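Local atomic coordinates of Sodium/sialic acid symporter SiaT (Proteus mirabilis, PDB entry 5NV9), a protein that couples the inward sodium gradient to uptake of the sialic acid N-acetylneuraminic acid across the bacterial inner membrane. Residues A[55-60]-A[180-185]. Sequence-based numbering, arbitrary orientation.
Sequences FATTLS and WTDVIQ. With NA (sodium ion), chain B; NA (sodium ion), chain C; SLB (N-acetyl-beta-neuraminic acid), chain D.
Asp182 and Thr57 face each other through similar first torsions. In Asp182, CG lies beside the backbone N (chi1 -75°). In Thr57, OG1 takes the same place (chi1 -66°). The carboxylate and the hydroxyl meet where two transmembrane helices of the LeuT fold, 47-58 and 155-203, pack together. Helix 47-58 breaks at Leu59, as the unwound first core helix of this fold does. The carbonyls of Ala56 and Leu59, on either side of the helix end, bind a sodium ion, and the break brings Ser60 to the substrate. The side chains of Thr57 and Asp182 cross at a slant, with OG1 3.4 Å from OD2. Thr57 OG1 is hydrogen-bonded with Ser53 O and Ser346 OG; besides its ion, Asp182 has Ser53 as a polar partner. Beside them, the methyl of Ala56 packs on the backbone of the longer helix, with CB 3.5 Å from Asp182 O. The small side chain is consistent with the close approach of the backbones, CA of Ala56 and of Asp182 being 5.8 Å apart.

Two sodium ions lie beside the contact. The Na3 ion is held by both carboxylate oxygens of Asp182, OD1 and OD2, a bidentate grip. Ser342, Ser345 and Ser346 of helix 328-361 complete that site. Thr57 OG1 is a second-shell group here, 3.9 Å from the ion. The Na2 ion takes Ala56 O at 2.1 Å and Leu59 O at 2.3 Å, with Ala339, Ser342 and Ser343 as its other ligands. Ser342 serves both sites, Na2 through OG and Na3 through its backbone O.

The sialic acid lies beyond the break. Thr58 OG1 shares a hydrogen bond with its O8. Ser60 grips both carboxylate oxygens: OG donates to O1B at 2.8 Å, and its backbone N reaches O1A at 3.0 Å with an N-H...O1A angle of 174°.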
# COMPACT_ATOMS: atom_id res chain seq x y z
N PHE A 55 -4.32 0.78 7.58
CA PHE A 55 -5.34 1.00 6.51
C PHE A 55 -4.90 2.13 5.57
O PHE A 55 -4.96 1.98 4.35
CB PHE A 55 -6.73 1.26 7.13
CG PHE A 55 -7.84 1.50 6.12
CD1 PHE A 55 -8.32 0.45 5.36
CD2 PHE A 55 -8.44 2.76 5.97
CE1 PHE A 55 -9.34 0.65 4.44
CE2 PHE A 55 -9.45 2.96 5.05
CZ PHE A 55 -9.91 1.90 4.30
N ALA A 56 -4.41 3.24 6.13
CA ALA A 56 -4.03 4.43 5.32
C ALA A 56 -2.72 4.21 4.55
O ALA A 56 -2.57 4.71 3.46
CB ALA A 56 -3.93 5.68 6.17
N THR A 57 -1.82 3.43 5.11
CA THR A 57 -0.57 2.96 4.44
C THR A 57 -0.96 2.13 3.21
O THR A 57 -0.46 2.39 2.15
CB THR A 57 0.34 2.16 5.44
OG1 THR A 57 0.83 3.02 6.47
CG2 THR A 57 1.58 1.43 4.75
N THR A 58 -1.88 1.17 3.32
CA THR A 58 -2.17 0.26 2.18
C THR A 58 -3.04 0.90 1.11
O THR A 58 -2.86 0.64 -0.08
CB THR A 58 -2.83 -1.07 2.63
OG1 THR A 58 -4.03 -0.76 3.35
CG2 THR A 58 -1.92 -1.88 3.52
N LEU A 59 -3.95 1.77 1.52
CA LEU A 59 -4.93 2.39 0.61
C LEU A 59 -4.43 3.73 0.15
O LEU A 59 -4.43 4.68 0.91
CB LEU A 59 -6.28 2.61 1.30
CG LEU A 59 -7.47 2.80 0.36
CD1 LEU A 59 -8.79 2.53 1.08
CD2 LEU A 59 -7.48 4.18 -0.24
N SER A 60 -4.13 3.80 -1.13
CA SER A 60 -3.46 4.95 -1.74
C SER A 60 -4.35 5.55 -2.83
O SER A 60 -5.52 5.18 -2.98
CB SER A 60 -2.11 4.51 -2.28
OG SER A 60 -2.19 3.92 -3.56
N TRP A 180 0.50 9.38 13.13
CA TRP A 180 -0.57 10.34 13.49
C TRP A 180 -1.11 11.18 12.31
O TRP A 180 -2.33 11.35 12.23
CB TRP A 180 -0.15 11.17 14.65
CG TRP A 180 -0.11 10.40 15.94
CD1 TRP A 180 1.01 10.13 16.67
CD2 TRP A 180 -1.20 9.81 16.67
NE1 TRP A 180 0.69 9.41 17.77
CE2 TRP A 180 -0.65 9.20 17.81
CE3 TRP A 180 -2.58 9.76 16.49
CZ2 TRP A 180 -1.42 8.54 18.75
CZ3 TRP A 180 -3.33 9.12 17.42
CH2 TRP A 180 -2.77 8.54 18.54
N THR A 181 -0.26 11.60 11.36
CA THR A 181 -0.75 12.01 10.05
C THR A 181 -1.62 10.99 9.28
O THR A 181 -2.63 11.38 8.65
CB THR A 181 0.37 12.53 9.10
OG1 THR A 181 1.35 11.52 8.91
CG2 THR A 181 1.04 13.80 9.67
N ASP A 182 -1.19 9.71 9.28
CA ASP A 182 -1.96 8.62 8.72
C ASP A 182 -3.36 8.49 9.32
O ASP A 182 -4.28 8.16 8.60
CB ASP A 182 -1.32 7.21 8.86
CG ASP A 182 -0.18 6.95 7.93
OD1 ASP A 182 0.06 7.75 7.00
OD2 ASP A 182 0.55 5.92 8.14
N VAL A 183 -3.50 8.75 10.62
CA VAL A 183 -4.79 8.62 11.31
C VAL A 183 -5.72 9.67 10.78
O VAL A 183 -6.91 9.40 10.48
CB VAL A 183 -4.65 8.75 12.85
CG1 VAL A 183 -6.00 8.85 13.57
CG2 VAL A 183 -3.84 7.61 13.44
N ILE A 184 -5.20 10.87 10.60
CA ILE A 184 -6.03 11.99 10.12
C ILE A 184 -6.36 11.71 8.65
O ILE A 184 -7.49 11.91 8.19
CB ILE A 184 -5.28 13.36 10.23
CG1 ILE A 184 -4.98 13.71 11.70
CG2 ILE A 184 -6.07 14.48 9.54
CD1 ILE A 184 -3.87 14.75 11.84
N GLN A 185 -5.34 11.26 7.90
CA GLN A 185 -5.51 11.07 6.46
C GLN A 185 -6.39 9.89 6.21
O GLN A 185 -7.18 9.94 5.31
CB GLN A 185 -4.18 10.89 5.74
CG GLN A 185 -3.34 12.15 5.80
CD GLN A 185 -1.90 11.89 5.56
OE1 GLN A 185 -1.38 10.80 5.86
NE2 GLN A 185 -1.24 12.87 4.89
NA NA B . -2.65 5.97 1.72
NA NA C . 1.86 6.75 6.39
C1 SLB D . -3.59 0.69 -2.85
C2 SLB D . -3.74 -0.77 -2.52
C3 SLB D . -3.81 -1.56 -3.81
C4 SLB D . -4.18 -3.04 -3.58
C5 SLB D . -5.53 -3.02 -2.87
C6 SLB D . -5.42 -2.22 -1.56
C7 SLB D . -6.73 -2.11 -0.76
C8 SLB D . -6.55 -1.29 0.50
C9 SLB D . -7.80 -1.32 1.37
C10 SLB D . -7.14 -4.88 -3.04
C11 SLB D . -7.58 -6.15 -2.35
N5 SLB D . -5.99 -4.39 -2.57
O1A SLB D . -4.65 1.40 -2.91
O1B SLB D . -2.41 1.14 -3.09
O2 SLB D . -2.62 -1.25 -1.71
O4 SLB D . -4.30 -3.77 -4.85
O6 SLB D . -5.00 -0.88 -1.83
O7 SLB D . -7.74 -1.45 -1.53
O8 SLB D . -5.43 -1.77 1.23
O9 SLB D . -8.08 -2.65 1.89
O10 SLB D . -7.82 -4.33 -3.93